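Local coordinates for ancylostoma secreted protein 1 (Necator americanus, PDB 3NT8) that is a two-CAP-domain secreted protein probably associated with the transition of infective hookworm larvae to parasitism, at residues D42-A47 against T158-A163; V51-E56 against C209-C214. All blocks are in the same frame, centred on the assembly; numbering follows the deposited sequence.

Both contacts start from helix 34-52 near the N terminus. Its middle, 42-47, is met by 158-163 on strand 159-167, so interaction 1 closes a loop with 110 residues between its segments and ties the helix to the four-stranded sheet of the first CAP domain. The end of the helix and the turn after it, 51-56, close a longer loop of 152 residues in interaction 2, where they meet the two-stranded hairpin of 208-215. The segments alternate along the chain, so the loops cross and neither nests in the other. The two centres lie 14 Å apart, and the contacts touch directly, with N45 O 3.5 Å from L213 CD1.

Interaction 1 of 2, residues D42-A47 against T158-A163; sequences DFHNNA and TKLGCA
With its imidazole anti to the carbonyl carbon (chi1 -81°), H44 reaches from helix 34-52 toward strand 159-167, where L160, whose CG is anti to the backbone N, extends its two methyl groups to meet it. The ring is approached over one face. L160 CD1 lies 4.2 Å from the centroid of the H44 ring and 14° off its normal, the geometry of a CH-pi contact. The second branch settles over the neighbouring part of the same face, L160 CD2 lying 3.7 Å from H44 ND1. Together the methyls span the ring: CD1 is nearest CE1 and NE2, whereas CD2 is nearest ND1 and CG. C162, two residues further along the strand, also points toward the helix. Its sulfur comes to 4.4 Å from H44 CE1, and C162 SG stands 55° off the ring normal as measured from the centroid, an oblique sulfur-aromatic approach that is looser than the leucine contact. That sulfur is already tied in the disulfide with C175. All three touching residues are buried, and both ring nitrogens have polar partners: H44 ND1 bonds to the carbonyl of F40, one turn earlier in the helix, and H44 NE2 bonds to the hydroxyl of Y177. Two bonds at different positions of the ring therefore fix its rotation and present a defined face to L160. The contact is helix-on-sheet packing in the alpha-beta-alpha sandwich of the first CAP domain. Backbone bonds of L160 to S73 and D75 join its strand to the region of strand 73-74, while the bond of G161 to I176 joins it to strand 170-177. Around H44 the packing is continued by L123 of helix 119-127 and M152 of helix 147-153.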
ATOM      1  N   ASP A  42       2.290  -0.276  23.961  1.00 18.85           N
ATOM      2  CA  ASP A  42       2.651   1.084  24.352  1.00 17.86           C
ATOM      3  C   ASP A  42       3.917   1.567  23.644  1.00 17.05           C
ATOM      4  O   ASP A  42       4.015   2.742  23.200  1.00 16.60           O
ATOM      5  CB  ASP A  42       2.877   1.137  25.884  1.00 18.52           C
ATOM      6  CG  ASP A  42       1.587   1.062  26.668  1.00 20.81           C
ATOM      7  OD1 ASP A  42       0.484   1.145  26.056  1.00 19.39           O
ATOM      8  OD2 ASP A  42       1.684   0.959  27.913  1.00 24.41           O
ATOM      9  N   PHE A  43       4.909   0.684  23.546  1.00 14.70           N
ATOM     10  CA  PHE A  43       6.171   1.094  22.918  1.00 15.62           C
ATOM     11  C   PHE A  43       5.872   1.514  21.445  1.00 15.32           C
ATOM     12  O   PHE A  43       6.413   2.509  20.923  1.00 15.00           O
ATOM     13  CB  PHE A  43       7.228  -0.021  23.019  1.00 14.99           C
ATOM     14  CG  PHE A  43       8.627   0.422  22.619  1.00 18.86           C
ATOM     15  CD1 PHE A  43       9.630   0.591  23.601  1.00 21.93           C
ATOM     16  CD2 PHE A  43       8.957   0.656  21.283  1.00 14.93           C
ATOM     17  CE1 PHE A  43      10.895   1.006  23.239  1.00 19.87           C
ATOM     18  CE2 PHE A  43      10.242   1.077  20.929  1.00 19.46           C
ATOM     19  CZ  PHE A  43      11.216   1.223  21.910  1.00 19.52           C
ATOM     20  N   HIS A  44       4.998   0.781  20.782  1.00 14.26           N
ATOM     21  CA  HIS A  44       4.757   1.096  19.387  1.00 15.94           C
ATOM     22  C   HIS A  44       4.014   2.430  19.272  1.00 16.97           C
ATOM     23  O   HIS A  44       4.379   3.244  18.448  1.00 15.63           O
ATOM     24  CB  HIS A  44       3.983   0.009  18.651  1.00 15.02           C
ATOM     25  CG  HIS A  44       4.809  -1.163  18.183  1.00 16.15           C
ATOM     26  ND1 HIS A  44       5.155  -2.220  19.002  1.00 17.19           N
ATOM     27  CD2 HIS A  44       5.286  -1.485  16.949  1.00 17.82           C
ATOM     28  CE1 HIS A  44       5.847  -3.111  18.304  1.00 14.02           C
ATOM     29  NE2 HIS A  44       5.931  -2.693  17.054  1.00 16.44           N
ATOM     30  N   ASN A  45       2.948   2.620  20.072  1.00 17.80           N
ATOM     31  CA  ASN A  45       2.136   3.847  19.990  1.00 17.64           C
ATOM     32  C   ASN A  45       2.803   5.107  20.498  1.00 16.94           C
ATOM     33  O   ASN A  45       2.505   6.198  20.021  1.00 16.46           O
ATOM     34  CB  ASN A  45       0.830   3.660  20.727  1.00 17.20           C
ATOM     35  CG  ASN A  45      -0.052   2.720  20.022  1.00 18.03           C
ATOM     36  OD1 ASN A  45      -0.084   2.715  18.789  1.00 11.55           O
ATOM     37  ND2 ASN A  45      -0.770   1.884  20.779  1.00 20.45           N
ATOM     38  N   ASN A  46       3.653   4.965  21.496  1.00 15.95           N
ATOM     39  CA  ASN A  46       4.408   6.099  21.979  1.00 17.24           C
ATOM     40  C   ASN A  46       5.404   6.575  20.927  1.00 17.84           C
ATOM     41  O   ASN A  46       5.612   7.791  20.783  1.00 19.81           O
ATOM     42  CB  ASN A  46       5.153   5.775  23.296  1.00 16.39           C
ATOM     43  CG  ASN A  46       4.180   5.536  24.435  1.00 18.41           C
ATOM     44  OD1 ASN A  46       3.114   6.126  24.435  1.00 21.47           O
ATOM     45  ND2 ASN A  46       4.528   4.676  25.383  1.00 18.24           N
ATOM     46  N   ALA A  47       6.062   5.628  20.267  1.00 15.07           N
ATOM     47  CA  ALA A  47       7.022   5.930  19.228  1.00 16.46           C
ATOM     48  C   ALA A  47       6.315   6.440  17.979  1.00 15.79           C
ATOM     49  O   ALA A  47       6.809   7.376  17.328  1.00 15.43           O
ATOM     50  CB  ALA A  47       7.940   4.678  18.872  1.00 14.03           C
ATOM     51  N   THR A 158      -2.897  -0.603  11.418  1.00 17.03           N
ATOM     52  CA  THR A 158      -3.829  -0.410  12.509  1.00 17.20           C
ATOM     53  C   THR A 158      -3.784  -1.566  13.542  1.00 18.80           C
ATOM     54  O   THR A 158      -4.261  -1.406  14.675  1.00 19.03           O
ATOM     55  CB  THR A 158      -5.266  -0.356  11.947  1.00 16.24           C
ATOM     56  OG1 THR A 158      -5.514  -1.551  11.191  1.00 18.28           O
ATOM     57  CG2 THR A 158      -5.453   0.897  11.035  1.00 17.11           C
ATOM     58  N   LYS A 159      -3.261  -2.736  13.149  1.00 18.22           N
ATOM     59  CA  LYS A 159      -3.302  -3.901  14.067  1.00 19.73           C
ATOM     60  C   LYS A 159      -1.923  -4.487  14.379  1.00 20.11           C
ATOM     61  O   LYS A 159      -1.043  -4.554  13.504  1.00 19.13           O
ATOM     62  CB  LYS A 159      -4.215  -4.999  13.544  1.00 20.22           C
ATOM     63  CG  LYS A 159      -5.715  -4.756  13.735  1.00 25.36           C
ATOM     64  CD  LYS A 159      -6.601  -6.027  13.600  1.00 30.24           C
ATOM     65  CE  LYS A 159      -6.928  -6.446  12.181  1.00 38.78           C
ATOM     66  NZ  LYS A 159      -7.925  -5.557  11.489  1.00 42.48           N
ATOM     67  N   LEU A 160      -1.753  -4.929  15.627  1.00 19.95           N
ATOM     68  CA  LEU A 160      -0.466  -5.388  16.136  1.00 21.78           C
ATOM     69  C   LEU A 160      -0.628  -6.752  16.824  1.00 22.42           C
ATOM     70  O   LEU A 160      -1.608  -6.949  17.547  1.00 23.18           O
ATOM     71  CB  LEU A 160       0.081  -4.389  17.169  1.00 21.17           C
ATOM     72  CG  LEU A 160       1.402  -4.800  17.825  1.00 22.59           C
ATOM     73  CD1 LEU A 160       2.490  -4.880  16.808  1.00 23.48           C
ATOM     74  CD2 LEU A 160       1.827  -3.911  19.020  1.00 24.63           C
ATOM     75  N   GLY A 161       0.330  -7.667  16.621  1.00 21.72           N
ATOM     76  CA  GLY A 161       0.352  -8.934  17.370  1.00 21.84           C
ATOM     77  C   GLY A 161       1.771  -9.353  17.697  1.00 21.98           C
ATOM     78  O   GLY A 161       2.590  -9.546  16.787  1.00 21.74           O
ATOM     79  N   CYS A 162       2.081  -9.475  18.987  1.00 20.84           N
ATOM     80  CA  CYS A 162       3.448  -9.870  19.362  1.00 21.32           C
ATOM     81  C   CYS A 162       3.429 -11.051  20.369  1.00 21.53           C
ATOM     82  O   CYS A 162       2.429 -11.221  21.095  1.00 20.96           O
ATOM     83  CB  CYS A 162       4.267  -8.698  19.940  1.00 20.46           C
ATOM     84  SG  CYS A 162       4.276  -7.092  19.128  1.00 20.60           S
ATOM     85  N   ALA A 163       4.550 -11.795  20.415  1.00 19.74           N
ATOM     86  CA  ALA A 163       4.759 -12.921  21.288  1.00 20.53           C
ATOM     87  C   ALA A 163       6.270 -13.225  21.418  1.00 20.59           C
ATOM     88  O   ALA A 163       7.014 -12.894  20.509  1.00 22.14           O
ATOM     89  CB  ALA A 163       3.961 -14.167  20.735  1.00 20.09           C
TER

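Interaction 2 of 2, residues V51-E56 against C209-C214; sequences VAKGLE and CEDGLC
The backbones of A52 and G212 come closest, CA to CA at 6.4 Å, where the end of helix 34-52 faces the tight turn of a beta hairpin. At this approach A52 points its methyl toward the turn, with A52 CB 3.8 Å from G212 O. G212 itself has no side chain, and its surface is accordingly met through the backbone. The polar part of the contact is a salt bridge between K53 and D211. K53 carries its CG anti to the carbonyl carbon (chi1 -72°), and beyond CG the chain is extended, which carries the ammonium to the D211 carboxylate. The stronger bond runs from K53 NZ to D211 OD1 at 2.7 Å, meeting that oxygen on its syn side, 23° out of the carboxylate plane. A second, weak bond joins K53 NZ to D211 OD2 at 2.9 Å, so the grip is forked but unequal. The two side chains cross at about a right angle, and K53 CE lies close to D211 OD1 as a consequence of the bond. Each segment carries a recognisable turn. The helix terminates in a Schellman motif, with G54 at positive phi (76°) and G54 N bonded to V51 O at 2.9 Å. The hairpin is closed by a type I' beta turn from E210 to L213, with paired bonds between the backbones of E210 and L213; D211 and G212 occupy the two central positions, both with positive phi. Disulfides C195-C209 and C201-C214 anchor the hairpin strands to the preceding chain. From the helix, R49 adds further bonds to the carbonyls of E210 and D211, while E210 forms a salt bridge with K71.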
ATOM      1  N   VAL A  51       6.670  10.453  16.296  1.00 17.39           N
ATOM      2  CA  VAL A  51       6.937  10.745  14.904  1.00 16.72           C
ATOM      3  C   VAL A  51       5.919  11.706  14.375  1.00 17.95           C
ATOM      4  O   VAL A  51       6.274  12.753  13.768  1.00 19.63           O
ATOM      5  CB  VAL A  51       6.934   9.462  14.030  1.00 18.13           C
ATOM      6  CG1 VAL A  51       7.126   9.826  12.522  1.00 12.21           C
ATOM      7  CG2 VAL A  51       8.019   8.506  14.482  1.00 18.21           C
ATOM      8  N   ALA A  52       4.652  11.346  14.573  1.00 18.83           N
ATOM      9  CA  ALA A  52       3.522  12.169  14.189  1.00 19.23           C
ATOM     10  C   ALA A  52       3.684  13.614  14.609  1.00 19.52           C
ATOM     11  O   ALA A  52       3.432  14.487  13.791  1.00 18.58           O
ATOM     12  CB  ALA A  52       2.270  11.615  14.718  1.00 19.11           C
ATOM     13  N   LYS A  53       4.086  13.831  15.875  1.00 20.80           N
ATOM     14  CA  LYS A  53       4.313  15.161  16.507  1.00 22.10           C
ATOM     15  C   LYS A  53       5.603  15.876  16.044  1.00 22.73           C
ATOM     16  O   LYS A  53       5.772  17.072  16.307  1.00 24.02           O
ATOM     17  CB  LYS A  53       4.322  15.034  18.025  1.00 22.94           C
ATOM     18  CG  LYS A  53       2.958  14.772  18.598  1.00 24.73           C
ATOM     19  CD  LYS A  53       2.821  15.230  20.040  1.00 28.14           C
ATOM     20  CE  LYS A  53       1.323  15.236  20.498  1.00 26.89           C
ATOM     21  NZ  LYS A  53       1.241  15.078  21.996  1.00 32.69           N
ATOM     22  N   GLY A  54       6.438  15.174  15.267  1.00 22.70           N
ATOM     23  CA  GLY A  54       7.692  15.721  14.761  1.00 23.97           C
ATOM     24  C   GLY A  54       8.765  15.780  15.830  1.00 25.29           C
ATOM     25  O   GLY A  54       9.634  16.630  15.752  1.00 26.11           O
ATOM     26  N   LEU A  55       8.673  14.892  16.842  1.00 24.85           N
ATOM     27  CA  LEU A  55       9.541  14.927  18.006  1.00 24.72           C
ATOM     28  C   LEU A  55      10.646  13.856  18.013  1.00 24.06           C
ATOM     29  O   LEU A  55      11.498  13.875  18.897  1.00 24.06           O
ATOM     30  CB  LEU A  55       8.712  14.784  19.279  1.00 25.37           C
ATOM     31  CG  LEU A  55       7.730  15.909  19.618  1.00 27.48           C
ATOM     32  CD1 LEU A  55       6.817  15.366  20.684  1.00 27.83           C
ATOM     33  CD2 LEU A  55       8.431  17.215  20.098  1.00 29.57           C
ATOM     34  N   GLU A  56      10.640  12.962  17.027  1.00 21.96           N
ATOM     35  CA  GLU A  56      11.518  11.818  17.034  1.00 21.36           C
ATOM     36  C   GLU A  56      12.813  12.131  16.285  1.00 20.96           C
ATOM     37  O   GLU A  56      12.818  12.642  15.125  1.00 18.32           O
ATOM     38  CB  GLU A  56      10.778  10.633  16.401  1.00 22.19           C
ATOM     39  CG  GLU A  56      11.458   9.288  16.465  1.00 23.57           C
ATOM     40  CD  GLU A  56      11.615   8.756  17.881  1.00 25.36           C
ATOM     41  OE1 GLU A  56      10.706   8.880  18.696  1.00 26.36           O
ATOM     42  OE2 GLU A  56      12.674   8.204  18.161  1.00 27.52           O
ATOM     43  N   CYS A 209      -9.524  10.657  16.578  1.00 22.37           N
ATOM     44  CA  CYS A 209      -8.201  11.246  16.762  1.00 22.62           C
ATOM     45  C   CYS A 209      -7.851  11.398  18.221  1.00 21.89           C
ATOM     46  O   CYS A 209      -8.558  12.106  18.960  1.00 22.91           O
ATOM     47  CB  CYS A 209      -8.078  12.605  16.067  1.00 21.61           C
ATOM     48  SG  CYS A 209      -6.437  13.324  16.350  1.00 23.06           S
ATOM     49  N   GLU A 210      -6.783  10.726  18.651  1.00 22.56           N
ATOM     50  CA  GLU A 210      -6.327  10.760  20.042  1.00 21.80           C
ATOM     51  C   GLU A 210      -4.933  11.335  20.102  1.00 22.78           C
ATOM     52  O   GLU A 210      -3.958  10.631  19.829  1.00 24.18           O
ATOM     53  CB  GLU A 210      -6.289   9.365  20.629  1.00 22.01           C
ATOM     54  CG  GLU A 210      -7.607   8.911  21.165  1.00 25.16           C
ATOM     55  CD  GLU A 210      -7.546   7.529  21.723  1.00 27.10           C
ATOM     56  OE1 GLU A 210      -6.446   7.145  22.226  1.00 31.01           O
ATOM     57  OE2 GLU A 210      -8.604   6.851  21.667  1.00 26.99           O
ATOM     58  N   ASP A 211      -4.827  12.604  20.485  1.00 22.27           N
ATOM     59  CA  ASP A 211      -3.520  13.278  20.669  1.00 21.18           C
ATOM     60  C   ASP A 211      -2.552  12.961  19.501  1.00 20.57           C
ATOM     61  O   ASP A 211      -1.475  12.391  19.694  1.00 19.90           O
ATOM     62  CB  ASP A 211      -2.935  13.000  22.095  1.00 20.30           C
ATOM     63  CG  ASP A 211      -1.650  13.789  22.377  1.00 22.50           C
ATOM     64  OD1 ASP A 211      -1.498  14.942  21.884  1.00 23.90           O
ATOM     65  OD2 ASP A 211      -0.772  13.272  23.113  1.00 25.00           O
ATOM     66  N   GLY A 212      -2.952  13.336  18.285  1.00 19.81           N
ATOM     67  CA  GLY A 212      -2.095  13.172  17.088  1.00 18.91           C
ATOM     68  C   GLY A 212      -2.107  11.797  16.413  1.00 18.73           C
ATOM     69  O   GLY A 212      -1.486  11.608  15.362  1.00 17.35           O
ATOM     70  N   LEU A 213      -2.800  10.833  17.015  1.00 18.49           N
ATOM     71  CA  LEU A 213      -2.890   9.504  16.420  1.00 18.84           C
ATOM     72  C   LEU A 213      -4.297   9.278  15.953  1.00 19.87           C
ATOM     73  O   LEU A 213      -5.258   9.480  16.716  1.00 18.18           O
ATOM     74  CB  LEU A 213      -2.449   8.350  17.381  1.00 18.47           C
ATOM     75  CG  LEU A 213      -0.952   8.240  17.772  1.00 17.40           C
ATOM     76  CD1 LEU A 213      -0.690   7.121  18.802  1.00 14.15           C
ATOM     77  CD2 LEU A 213      -0.083   8.081  16.540  1.00 15.49           C
ATOM     78  N   CYS A 214      -4.425   8.892  14.686  1.00 20.61           N
ATOM     79  CA  CYS A 214      -5.728   8.501  14.167  1.00 22.22           C
ATOM     80  C   CYS A 214      -6.179   7.180  14.734  1.00 22.96           C
ATOM     81  O   CYS A 214      -5.353   6.345  15.025  1.00 24.33           O
ATOM     82  CB  CYS A 214      -5.706   8.467  12.627  1.00 22.56           C
ATOM     83  SG  CYS A 214      -5.456  10.117  11.955  1.00 22.47           S
TER